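PDB 2VPZ: thiosulfate reductase from Thermus thermophilus, which carries molybdenum, molybdopterin guanine dinucleotide cofactors and a [4Fe-4S] cluster, and probably works as an oxidoreductase on sulfur compounds. Local coordinates for residues Ser414-Ile417 against Gln418-Ile421; Gly439-Leu442 against Phe443-Ile446; Glu573-Lys577 against Glu578-Pro582. One frame throughout, in Å; residues are numbered along the deposited sequence.

Contact 1 of 3, residues Ser414-Ile417 against Gln418-Ile421; sequences STAI and QELI
Ala416 and Glu419 face each other across a tight reversal of the chain, and the side chains of the two residues between them diverge. The methyl CB of Ala416 looks toward the second half of the turn. There it meets the amide nitrogen NE2 of Gln418 at 3.9 Å and, beside it, the methylene CG of Glu419 at 4.1 Å, so one small apolar group backs onto two polar side chains.

Gln418 reaches this place because its CG stands between the backbone N and the carbonyl carbon (chi1 39°) and the chain then bends at chi2, carrying the amide back past Ala416 rather than outward. Its CG also comes within 4.2 Å of CG2 of Ile417. The carboxylate of Glu419 leads away from the turn instead, and its OE2 is hydrogen-bonded to Tyr723.

Ile417 points the other way. Its CG2 lies against the backbone N and CG of Gln418, and the side chain otherwise packs outward, on Pro168 and Ser171 of helix 168-184 and on Ala166. Farther along, Leu420 sets CG at 3.8 Å from the carbonyl O of Ala416, while Ile421 brings CG1 to 3.6 Å from the O of Ile417; these carbons lie against the carbonyl oxygens of Ala416 and Ile417.

The backbone closure is a single hydrogen bond, Glu419 N to Ala416 O at 2.9 Å, with an N-H...O angle of 157° and the donor raised above the carbonyl plane. With Ile417 and Gln418 at helical backbone angles between the bonded pair, these features define a type I beta turn, here buried in the loop that leads from helix 341-354 to helix 423-426.

Contact 2 of 3, residues Gly439-Leu442 against Phe443-Ile446; sequences GINL and FHSI. With MGD (2-amino-5,6-dimercapto-7-methyl-3,7,8a,9-tetrahydro-8-oxa-1,3,9,10-tetraaza-anthracen-4-one guanosine dinucleotide), chain H.
Leu442, Asn441 and Phe443 have the most surface buried by the contact, which forms as the chain turns into a short helix. The carbonyl O of Asn441 is gripped twice: by Ser445 N at 2.9 Å, almost in line with the C=O bond, and by His444 N at 3.2 Å, from well above the carbonyl plane. The side-chain amide of Asn441 lies alongside the His444 side chain, pointing the same way, with ND2 at the edge of the imidazole, 3.4 Å from CD2, and the two planes 64° apart.

Leu442 and Ile446 run side by side one helical turn apart, their methyls CD2 and CD1 meeting at 3.9 Å. A water donates to both of their carbonyl oxygens and so ties the two ends of the turn. Phe443 swings outward with CG anti to its carbonyl carbon (chi1 -57°), yet its CD2 still rests 4.1 Å from CB of Leu442; beyond, its ring takes a cation-pi contact from Lys453 and meets Trp475 edge-to-face.

The same turn holds the cofactor MGD. Asn441 N gives a nearly straight bond of 3.0 Å to the phosphate oxygen O2A, and Ser445 OG donates at 3.0 Å to the ester oxygen O3A, which links the same phosphate to the pterin arm. Asn441 also centres an inverse gamma turn. Strand 435-438 of a parallel sheet thus leads through a loop to a weakly bonded helical turn whose backbone and hydroxyl hold one phosphate of the dinucleotide, the one next to the pterin, a strand-loop-helix phosphate site reminiscent of Rossmann-like dinucleotide-binding sites.

Contact 3 of 3, residues Glu573-Lys577 against Glu578-Pro582; sequences EDWEK and EGRLP
Arg580 folds back against Trp575 just past the end of helix 573-576. Its CB lies 3.9 Å from Trp575 O, and with CG set between the backbone N and the carbonyl carbon (chi1 42°) the next methylene comes to 3.0 Å from that same oxygen, a short approach that is doubtful at this resolution. CG also flanks the indole at CE3, 4.0 Å away. CD stays 4.1 Å from Trp575 O, and the chain bends at chi2 and chi3. NE forms a salt bridge with Glu578 OE2 at 3.5 Å, the carboxylate oxygen lying in the guanidinium plane at its edge. The guanidinium turns a face to Trp575 CZ3, NH2 at 3.9 Å, crossing the indole at an angle with the planes 55° apart.

The backbone brings Arg580 back beside Trp575: Arg580 N bonds to Trp575 O at 3.2 Å and Gly579 N to Glu576 O at 3.0 Å, a Schellman motif with Gly579 at positive phi. Pro582 CB lies over one face of the six-membered ring in a CH-pi contact.

Glu578 OE2 also makes a weak, long ion pair with Lys569, itself in cation-pi contact with Trp575. The chemistry implies a buried indole bordered by cationic groups, whose charge Glu578 probably offsets in part.

Overall arrangement
From the N terminus the three contacts come in series, none enclosing or crossing another, and each closes only a turn of a few residues. Contact 1 turns the chain in the loop ahead of helix 423-426. Contact 2 follows soon after, where strand 435-438 gives way to helix 442-445 at the cofactor. The two pack together: Ile417 CD1 meets Ile440 CD1 at 3.9 Å, and Ile421 and Gln418 lie on Ile446, so the buried loop backs the cofactor-binding turn. Contact 3 comes much later and ends helix 573-576 near the surface, with its nearest atoms about 20 Å from contact 1 and about 32 Å from contact 2.

Contact 1 of 3, residues Ser414-Ile417 against Gln418-Ile421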
ATOM      1  N   SER A 414      51.910 -14.413 -14.881  1.00 55.26           N
ATOM      2  CA  SER A 414      50.876 -14.382 -15.919  1.00 54.25           C
ATOM      3  C   SER A 414      51.257 -13.445 -17.063  1.00 53.03           C
ATOM      4  O   SER A 414      51.966 -12.461 -16.847  1.00 53.45           O
ATOM      5  CB  SER A 414      49.499 -13.966 -15.347  1.00 54.39           C
ATOM      6  OG  SER A 414      49.596 -13.175 -14.186  1.00 53.90           O
ATOM      7  N   THR A 415      50.820 -13.741 -18.283  1.00 52.15           N
ATOM      8  CA  THR A 415      51.111 -12.877 -19.427  1.00 50.82           C
ATOM      9  C   THR A 415      50.122 -11.636 -19.378  1.00 50.10           C
ATOM     10  O   THR A 415      48.923 -11.816 -19.179  1.00 50.44           O
ATOM     11  CB  THR A 415      50.991 -13.709 -20.780  1.00 50.13           C
ATOM     12  OG1 THR A 415      52.161 -13.535 -21.566  1.00 50.68           O
ATOM     13  CG2 THR A 415      49.757 -13.305 -21.566  1.00 51.26           C
ATOM     14  N   ALA A 416      50.616 -10.391 -19.493  1.00 47.54           N
ATOM     15  CA  ALA A 416      49.746  -9.190 -19.443  1.00 46.08           C
ATOM     16  C   ALA A 416      49.592  -8.499 -20.834  1.00 45.54           C
ATOM     17  O   ALA A 416      50.532  -7.874 -21.331  1.00 46.13           O
ATOM     18  CB  ALA A 416      50.294  -8.174 -18.374  1.00 44.91           C
ATOM     19  N   ILE A 417      48.411  -8.632 -21.447  1.00 43.91           N
ATOM     20  CA  ILE A 417      48.101  -8.137 -22.798  1.00 42.03           C
ATOM     21  C   ILE A 417      48.521  -6.716 -23.147  1.00 43.31           C
ATOM     22  O   ILE A 417      49.003  -6.391 -24.249  1.00 43.84           O
ATOM     23  CB  ILE A 417      46.538  -8.295 -23.130  1.00 39.38           C
ATOM     24  CG1 ILE A 417      46.261  -8.119 -24.618  1.00 36.52           C
ATOM     25  CG2 ILE A 417      45.728  -7.295 -22.262  1.00 36.95           C
ATOM     26  CD1 ILE A 417      44.977  -8.812 -25.111  1.00 34.78           C
ATOM     27  N   GLN A 418      48.353  -5.868 -22.153  1.00 44.23           N
ATOM     28  CA  GLN A 418      48.644  -4.457 -22.221  1.00 44.94           C
ATOM     29  C   GLN A 418      50.149  -4.100 -22.172  1.00 45.44           C
ATOM     30  O   GLN A 418      50.540  -3.012 -22.595  1.00 45.97           O
ATOM     31  CB  GLN A 418      47.816  -3.783 -21.125  1.00 44.78           C
ATOM     32  CG  GLN A 418      47.728  -4.604 -19.810  1.00 44.97           C
ATOM     33  CD  GLN A 418      48.574  -3.974 -18.745  1.00 45.88           C
ATOM     34  OE1 GLN A 418      48.999  -2.830 -18.922  1.00 49.15           O
ATOM     35  NE2 GLN A 418      48.815  -4.668 -17.638  1.00 46.69           N
ATOM     36  N   GLU A 419      51.015  -5.011 -21.712  1.00 46.63           N
ATOM     37  CA  GLU A 419      52.466  -4.759 -21.630  1.00 46.62           C
ATOM     38  C   GLU A 419      53.276  -5.202 -22.897  1.00 46.81           C
ATOM     39  O   GLU A 419      54.336  -4.628 -23.184  1.00 48.51           O
ATOM     40  CB  GLU A 419      53.055  -5.352 -20.338  1.00 46.80           C
ATOM     41  CG  GLU A 419      52.440  -4.788 -19.017  1.00 47.83           C
ATOM     42  CD  GLU A 419      52.589  -3.259 -18.881  1.00 48.58           C
ATOM     43  OE1 GLU A 419      53.701  -2.761 -19.165  1.00 48.92           O
ATOM     44  OE2 GLU A 419      51.608  -2.585 -18.480  1.00 48.91           O
ATOM     45  N   LEU A 420      52.768  -6.180 -23.658  1.00 45.41           N
ATOM     46  CA  LEU A 420      53.406  -6.682 -24.901  1.00 46.35           C
ATOM     47  C   LEU A 420      53.138  -5.797 -26.128  1.00 47.00           C
ATOM     48  O   LEU A 420      53.458  -6.198 -27.261  1.00 47.62           O
ATOM     49  CB  LEU A 420      52.912  -8.097 -25.296  1.00 45.44           C
ATOM     50  CG  LEU A 420      52.673  -9.147 -24.217  1.00 45.32           C
ATOM     51  CD1 LEU A 420      51.641 -10.165 -24.703  1.00 43.68           C
ATOM     52  CD2 LEU A 420      53.990  -9.826 -23.809  1.00 44.35           C
ATOM     53  N   ILE A 421      52.528  -4.635 -25.916  1.00 47.40           N
ATOM     54  CA  ILE A 421      52.182  -3.693 -27.009  1.00 48.61           C
ATOM     55  C   ILE A 421      53.282  -2.684 -27.278  1.00 49.02           C
ATOM     56  O   ILE A 421      53.362  -2.088 -28.346  1.00 48.62           O
ATOM     57  CB  ILE A 421      50.920  -2.801 -26.729  1.00 48.22           C
ATOM     58  CG1 ILE A 421      49.702  -3.640 -26.403  1.00 48.14           C
ATOM     59  CG2 ILE A 421      50.655  -1.882 -27.964  1.00 47.56           C
ATOM     60  CD1 ILE A 421      48.470  -3.347 -27.280  1.00 47.86           C
TER

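Contact 2 of 3, residues Gly439-Leu442 against Phe443-Ile446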
ATOM      1  N   GLY A 439      38.763 -12.702 -31.932  1.00 33.75           N
ATOM      2  CA  GLY A 439      37.640 -12.217 -31.141  1.00 31.84           C
ATOM      3  C   GLY A 439      37.980 -11.432 -29.879  1.00 33.34           C
ATOM      4  O   GLY A 439      37.543 -11.752 -28.772  1.00 34.31           O
ATOM      5  N   ILE A 440      38.789 -10.394 -30.023  1.00 32.92           N
ATOM      6  CA  ILE A 440      39.208  -9.591 -28.871  1.00 34.93           C
ATOM      7  C   ILE A 440      39.194  -8.124 -29.348  1.00 35.17           C
ATOM      8  O   ILE A 440      39.741  -7.795 -30.403  1.00 35.76           O
ATOM      9  CB  ILE A 440      40.646 -10.127 -28.334  1.00 34.16           C
ATOM     10  CG1 ILE A 440      41.031  -9.471 -27.011  1.00 36.21           C
ATOM     11  CG2 ILE A 440      41.715  -9.945 -29.413  1.00 33.39           C
ATOM     12  CD1 ILE A 440      41.716  -8.107 -27.146  1.00 36.46           C
ATOM     13  N   ASN A 441      38.519  -7.251 -28.604  1.00 35.15           N
ATOM     14  CA  ASN A 441      38.341  -5.848 -29.000  1.00 34.65           C
ATOM     15  C   ASN A 441      39.580  -4.961 -28.715  1.00 34.26           C
ATOM     16  O   ASN A 441      39.683  -4.341 -27.664  1.00 33.16           O
ATOM     17  CB  ASN A 441      37.068  -5.293 -28.318  1.00 35.45           C
ATOM     18  CG  ASN A 441      36.274  -4.334 -29.214  1.00 35.77           C
ATOM     19  OD1 ASN A 441      35.040  -4.430 -29.324  1.00 36.12           O
ATOM     20  ND2 ASN A 441      36.979  -3.401 -29.839  1.00 35.94           N
ATOM     21  N   LEU A 442      40.506  -4.891 -29.672  1.00 34.22           N
ATOM     22  CA  LEU A 442      41.719  -4.084 -29.508  1.00 34.97           C
ATOM     23  C   LEU A 442      41.477  -2.629 -29.051  1.00 34.80           C
ATOM     24  O   LEU A 442      42.187  -2.122 -28.171  1.00 34.72           O
ATOM     25  CB  LEU A 442      42.595  -4.104 -30.785  1.00 35.67           C
ATOM     26  CG  LEU A 442      43.153  -5.441 -31.296  1.00 36.50           C
ATOM     27  CD1 LEU A 442      44.034  -5.208 -32.556  1.00 36.48           C
ATOM     28  CD2 LEU A 442      43.950  -6.163 -30.178  1.00 36.50           C
ATOM     29  N   PHE A 443      40.487  -1.949 -29.631  1.00 33.59           N
ATOM     30  CA  PHE A 443      40.191  -0.550 -29.282  1.00 33.05           C
ATOM     31  C   PHE A 443      39.220  -0.296 -28.094  1.00 32.72           C
ATOM     32  O   PHE A 443      39.022   0.853 -27.704  1.00 33.33           O
ATOM     33  CB  PHE A 443      39.707   0.233 -30.536  1.00 32.70           C
ATOM     34  CG  PHE A 443      40.682   0.222 -31.727  1.00 31.40           C
ATOM     35  CD1 PHE A 443      40.227   0.524 -33.024  1.00 30.70           C
ATOM     36  CD2 PHE A 443      42.038  -0.101 -31.558  1.00 31.45           C
ATOM     37  CE1 PHE A 443      41.101   0.501 -34.137  1.00 30.43           C
ATOM     38  CE2 PHE A 443      42.938  -0.129 -32.668  1.00 30.48           C
ATOM     39  CZ  PHE A 443      42.462   0.171 -33.955  1.00 30.13           C
ATOM     40  N   HIS A 444      38.602  -1.328 -27.517  1.00 32.39           N
ATOM     41  CA  HIS A 444      37.696  -1.120 -26.379  1.00 31.21           C
ATOM     42  C   HIS A 444      38.141  -1.862 -25.089  1.00 32.31           C
ATOM     43  O   HIS A 444      37.783  -1.457 -23.972  1.00 31.56           O
ATOM     44  CB  HIS A 444      36.207  -1.487 -26.727  1.00 28.96           C
ATOM     45  CG  HIS A 444      35.501  -0.559 -27.661  1.00 30.44           C
ATOM     46  ND1 HIS A 444      34.571   0.350 -27.247  1.00 28.01           N
ATOM     47  CD2 HIS A 444      35.603  -0.395 -28.986  1.00 28.67           C
ATOM     48  CE1 HIS A 444      34.142   1.049 -28.274  1.00 28.90           C
ATOM     49  NE2 HIS A 444      34.759   0.614 -29.350  1.00 28.09           N
ATOM     50  N   SER A 445      38.928  -2.925 -25.230  1.00 33.50           N
ATOM     51  CA  SER A 445      39.365  -3.734 -24.088  1.00 34.76           C
ATOM     52  C   SER A 445      40.796  -3.504 -23.547  1.00 35.44           C
ATOM     53  O   SER A 445      41.143  -4.041 -22.488  1.00 35.77           O
ATOM     54  CB  SER A 445      39.162  -5.224 -24.383  1.00 35.36           C
ATOM     55  OG  SER A 445      37.872  -5.527 -24.855  1.00 36.97           O
ATOM     56  N   ILE A 446      41.606  -2.743 -24.285  1.00 34.30           N
ATOM     57  CA  ILE A 446      42.989  -2.433 -23.891  1.00 33.39           C
ATOM     58  C   ILE A 446      43.086  -0.895 -23.766  1.00 33.02           C
ATOM     59  O   ILE A 446      42.728  -0.171 -24.684  1.00 31.34           O
ATOM     60  CB  ILE A 446      44.028  -2.952 -24.983  1.00 34.23           C
ATOM     61  CG1 ILE A 446      43.836  -4.459 -25.250  1.00 33.94           C
ATOM     62  CG2 ILE A 446      45.478  -2.671 -24.497  1.00 34.73           C
ATOM     63  CD1 ILE A 446      44.538  -4.966 -26.536  1.00 33.10           C
TER
HETATM   64  PB  MGD H1765      34.123  -7.531 -26.459  1.00 36.68           P
HETATM   65  O1B MGD H1765      33.971  -6.041 -26.487  1.00 34.60           O
HETATM   66  O2B MGD H1765      32.900  -8.395 -26.401  1.00 34.50           O
HETATM   67  O3B MGD H1765      35.230  -7.770 -25.309  1.00 31.19           O
HETATM   68  O3A MGD H1765      37.028  -8.088 -23.590  1.00 28.85           O
HETATM   69  PA  MGD H1765      36.556  -8.652 -25.007  1.00 31.64           P
HETATM   70  O1A MGD H1765      36.018 -10.073 -25.025  1.00 29.82           O
HETATM   71  O2A MGD H1765      37.608  -8.237 -25.973  1.00 31.57           O
HETATM   72  O5' MGD H1765      34.884  -8.002 -27.746  1.00 35.59           O
HETATM   73  C5' MGD H1765      34.579  -9.236 -28.395  1.00 39.01           C
HETATM   74  C4' MGD H1765      35.154  -9.130 -29.808  1.00 40.29           C
HETATM   75  O4' MGD H1765      35.010 -10.472 -30.258  1.00 41.49           O
HETATM   76  C3' MGD H1765      34.370  -8.276 -30.770  1.00 41.88           C
HETATM   77  O3' MGD H1765      35.299  -7.888 -31.791  1.00 41.72           O
HETATM   78  C2' MGD H1765      33.329  -9.275 -31.300  1.00 42.66           C
HETATM   79  O2' MGD H1765      32.882  -8.801 -32.543  1.00 45.60           O
HETATM   80  C1' MGD H1765      34.125 -10.577 -31.415  1.00 43.21           C
HETATM   81  N9  MGD H1765      33.386 -11.896 -31.395  1.00 41.66           N
HETATM   82  C8  MGD H1765      32.278 -12.177 -30.706  1.00 42.13           C
HETATM   83  N7  MGD H1765      31.865 -13.457 -30.850  1.00 41.18           N
HETATM   84  C5  MGD H1765      32.769 -14.081 -31.636  1.00 41.56           C
HETATM   85  C6  MGD H1765      33.010 -15.491 -32.180  1.00 40.39           C
HETATM   86  O6  MGD H1765      32.197 -16.460 -31.971  1.00 37.09           O
HETATM   87  N1  MGD H1765      34.139 -15.651 -32.946  1.00 39.81           N
HETATM   88  C2  MGD H1765      35.026 -14.650 -33.235  1.00 40.45           C
HETATM   89  N2  MGD H1765      36.142 -14.832 -34.007  1.00 40.33           N
HETATM   90  N3  MGD H1765      34.840 -13.417 -32.744  1.00 41.69           N
HETATM   91  C4  MGD H1765      33.767 -13.033 -31.977  1.00 41.31           C
HETATM   92  C10 MGD H1765      36.527  -8.631 -22.330  1.00 30.87           C
HETATM   93  C11 MGD H1765      37.372  -8.073 -21.236  1.00 32.27           C
HETATM   94  O11 MGD H1765      37.511  -6.681 -21.525  1.00 34.53           O
HETATM   95  C12 MGD H1765      36.917  -8.284 -19.839  1.00 34.05           C
HETATM   96  S12 MGD H1765      36.447  -9.827 -19.261  1.00 31.04           S
HETATM   97  C13 MGD H1765      36.922  -7.304 -18.935  1.00 34.68           C
HETATM   98  S13 MGD H1765      36.394  -7.405 -17.362  1.00 32.93           S
HETATM   99  C14 MGD H1765      37.419  -5.977 -19.125  1.00 36.21           C
HETATM  100  N15 MGD H1765      36.275  -5.024 -19.048  1.00 39.49           N
HETATM  101  C16 MGD H1765      36.594  -3.744 -19.437  1.00 41.52           C
HETATM  102  C17 MGD H1765      35.954  -2.503 -18.993  1.00 40.56           C
HETATM  103  O17 MGD H1765      34.963  -2.535 -18.204  1.00 41.77           O
HETATM  104  N18 MGD H1765      36.454  -1.347 -19.434  1.00 41.55           N
HETATM  105  C19 MGD H1765      37.509  -1.265 -20.267  1.00 41.42           C
HETATM  106  N19 MGD H1765      37.955  -0.068 -20.756  1.00 40.69           N
HETATM  107  N20 MGD H1765      38.144  -2.367 -20.671  1.00 41.12           N
HETATM  108  C21 MGD H1765      37.751  -3.592 -20.338  1.00 40.59           C
HETATM  109  N22 MGD H1765      38.381  -4.665 -20.830  1.00 38.99           N
HETATM  110  C23 MGD H1765      38.149  -6.011 -20.433  1.00 35.78           C
HETATM  111  O   HOH W   1      43.507  -0.282 -27.216  1.00 26.63           O

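Contact 3 of 3, residues Glu573-Lys577 against Glu578-Pro582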
ATOM      1  N   GLU A 573      35.755 -31.939   5.323  1.00 73.53           N
ATOM      2  CA  GLU A 573      35.615 -33.318   5.819  1.00 74.83           C
ATOM      3  C   GLU A 573      35.979 -34.436   4.818  1.00 74.95           C
ATOM      4  O   GLU A 573      36.722 -35.385   5.160  1.00 75.06           O
ATOM      5  CB  GLU A 573      34.204 -33.549   6.305  1.00 75.87           C
ATOM      6  CG  GLU A 573      33.718 -32.559   7.299  1.00 78.52           C
ATOM      7  CD  GLU A 573      32.773 -33.221   8.279  1.00 80.56           C
ATOM      8  OE1 GLU A 573      32.747 -32.827   9.457  1.00 81.71           O
ATOM      9  OE2 GLU A 573      32.082 -34.159   7.832  1.00 81.83           O
ATOM     10  N   ASP A 574      35.425 -34.334   3.606  1.00 75.09           N
ATOM     11  CA  ASP A 574      35.611 -35.287   2.479  1.00 75.68           C
ATOM     12  C   ASP A 574      37.127 -35.441   2.153  1.00 76.24           C
ATOM     13  O   ASP A 574      37.614 -36.509   1.740  1.00 76.83           O
ATOM     14  CB  ASP A 574      34.893 -34.847   1.140  1.00 75.48           C
ATOM     15  CG  ASP A 574      33.384 -34.450   1.300  1.00 75.98           C
ATOM     16  OD1 ASP A 574      32.833 -34.511   2.414  1.00 76.08           O
ATOM     17  OD2 ASP A 574      32.764 -34.059   0.262  1.00 75.77           O
ATOM     18  N   TRP A 575      37.865 -34.347   2.321  1.00 76.26           N
ATOM     19  CA  TRP A 575      39.307 -34.266   2.081  1.00 76.03           C
ATOM     20  C   TRP A 575      40.097 -34.861   3.230  1.00 76.81           C
ATOM     21  O   TRP A 575      41.024 -35.678   3.073  1.00 76.71           O
ATOM     22  CB  TRP A 575      39.700 -32.814   1.897  1.00 74.40           C
ATOM     23  CG  TRP A 575      39.397 -32.322   0.557  1.00 72.76           C
ATOM     24  CD1 TRP A 575      38.209 -31.768   0.112  1.00 71.69           C
ATOM     25  CD2 TRP A 575      40.250 -32.388  -0.593  1.00 72.21           C
ATOM     26  NE1 TRP A 575      38.293 -31.498  -1.234  1.00 71.28           N
ATOM     27  CE2 TRP A 575      39.532 -31.868  -1.691  1.00 71.04           C
ATOM     28  CE3 TRP A 575      41.560 -32.846  -0.797  1.00 72.02           C
ATOM     29  CZ2 TRP A 575      40.093 -31.786  -2.993  1.00 70.65           C
ATOM     30  CZ3 TRP A 575      42.131 -32.773  -2.088  1.00 71.65           C
ATOM     31  CH2 TRP A 575      41.389 -32.243  -3.167  1.00 71.25           C
ATOM     32  N   GLU A 576      39.704 -34.379   4.402  1.00 77.90           N
ATOM     33  CA  GLU A 576      40.238 -34.712   5.718  1.00 79.36           C
ATOM     34  C   GLU A 576      40.183 -36.165   6.167  1.00 80.25           C
ATOM     35  O   GLU A 576      41.146 -36.686   6.757  1.00 80.54           O
ATOM     36  CB  GLU A 576      39.516 -33.886   6.757  1.00 79.32           C
ATOM     37  CG  GLU A 576      40.370 -33.005   7.583  1.00 80.65           C
ATOM     38  CD  GLU A 576      39.576 -31.840   8.110  1.00 81.77           C
ATOM     39  OE1 GLU A 576      38.645 -32.094   8.898  1.00 82.62           O
ATOM     40  OE2 GLU A 576      39.844 -30.696   7.696  1.00 82.25           O
ATOM     41  N   LYS A 577      39.039 -36.803   5.958  1.00 80.88           N
ATOM     42  CA  LYS A 577      38.844 -38.193   6.348  1.00 81.63           C
ATOM     43  C   LYS A 577      39.800 -39.124   5.527  1.00 81.50           C
ATOM     44  O   LYS A 577      40.272 -40.149   6.037  1.00 82.48           O
ATOM     45  CB  LYS A 577      37.345 -38.615   6.239  1.00 82.00           C
ATOM     46  CG  LYS A 577      36.337 -37.755   7.095  1.00 82.62           C
ATOM     47  CD  LYS A 577      35.095 -38.518   7.633  1.00 82.85           C
ATOM     48  CE  LYS A 577      34.020 -37.573   8.224  1.00 83.52           C
ATOM     49  NZ  LYS A 577      32.892 -37.289   7.266  1.00 83.40           N
ATOM     50  N   GLU A 578      40.088 -38.723   4.286  1.00 80.72           N
ATOM     51  CA  GLU A 578      41.019 -39.409   3.360  1.00 80.26           C
ATOM     52  C   GLU A 578      42.477 -39.173   3.782  1.00 79.50           C
ATOM     53  O   GLU A 578      43.403 -39.670   3.134  1.00 79.97           O
ATOM     54  CB  GLU A 578      40.899 -38.866   1.936  1.00 81.44           C
ATOM     55  CG  GLU A 578      40.405 -39.757   0.832  1.00 82.32           C
ATOM     56  CD  GLU A 578      39.648 -38.926  -0.191  1.00 83.59           C
ATOM     57  OE1 GLU A 578      38.421 -38.786  -0.034  1.00 83.98           O
ATOM     58  OE2 GLU A 578      40.301 -38.355  -1.093  1.00 84.31           O
ATOM     59  N   GLY A 579      42.680 -38.370   4.813  1.00 78.61           N
ATOM     60  CA  GLY A 579      44.017 -38.055   5.272  1.00 77.89           C
ATOM     61  C   GLY A 579      44.794 -37.048   4.435  1.00 77.89           C
ATOM     62  O   GLY A 579      46.028 -37.034   4.451  1.00 77.83           O
ATOM     63  N   ARG A 580      44.085 -36.210   3.675  1.00 77.23           N
ATOM     64  CA  ARG A 580      44.709 -35.149   2.832  1.00 75.92           C
ATOM     65  C   ARG A 580      44.092 -33.744   3.140  1.00 74.86           C
ATOM     66  O   ARG A 580      43.174 -33.647   3.955  1.00 74.47           O
ATOM     67  CB  ARG A 580      44.550 -35.498   1.351  1.00 76.92           C
ATOM     68  CG  ARG A 580      43.186 -36.044   0.973  1.00 77.96           C
ATOM     69  CD  ARG A 580      43.323 -37.253   0.063  1.00 78.57           C
ATOM     70  NE  ARG A 580      43.428 -36.888  -1.350  1.00 78.95           N
ATOM     71  CZ  ARG A 580      44.368 -36.110  -1.892  1.00 78.94           C
ATOM     72  NH1 ARG A 580      45.337 -35.579  -1.162  1.00 78.21           N
ATOM     73  NH2 ARG A 580      44.328 -35.852  -3.202  1.00 78.26           N
ATOM     74  N   LEU A 581      44.638 -32.673   2.530  1.00 73.29           N
ATOM     75  CA  LEU A 581      44.159 -31.241   2.637  1.00 71.49           C
ATOM     76  C   LEU A 581      44.410 -30.677   1.140  1.00 71.50           C
ATOM     77  O   LEU A 581      45.222 -31.256   0.480  1.00 71.61           O
ATOM     78  CB  LEU A 581      44.960 -30.513   3.797  1.00 70.14           C
ATOM     79  CG  LEU A 581      44.081 -29.811   4.853  1.00 69.20           C
ATOM     80  CD1 LEU A 581      43.056 -30.798   5.466  1.00 69.12           C
ATOM     81  CD2 LEU A 581      44.935 -29.189   5.980  1.00 68.59           C
ATOM     82  N   PRO A 582      43.739 -29.578   0.648  1.00 72.18           N
ATOM     83  CA  PRO A 582      44.059 -29.130  -0.732  1.00 72.68           C
ATOM     84  C   PRO A 582      45.318 -28.269  -1.257  1.00 73.64           C
ATOM     85  O   PRO A 582      46.216 -28.772  -2.007  1.00 74.66           O
ATOM     86  CB  PRO A 582      42.705 -28.608  -1.230  1.00 71.50           C
ATOM     87  CG  PRO A 582      42.121 -27.965  -0.003  1.00 71.31           C
ATOM     88  CD  PRO A 582      42.433 -29.018   1.072  1.00 71.27           C
TER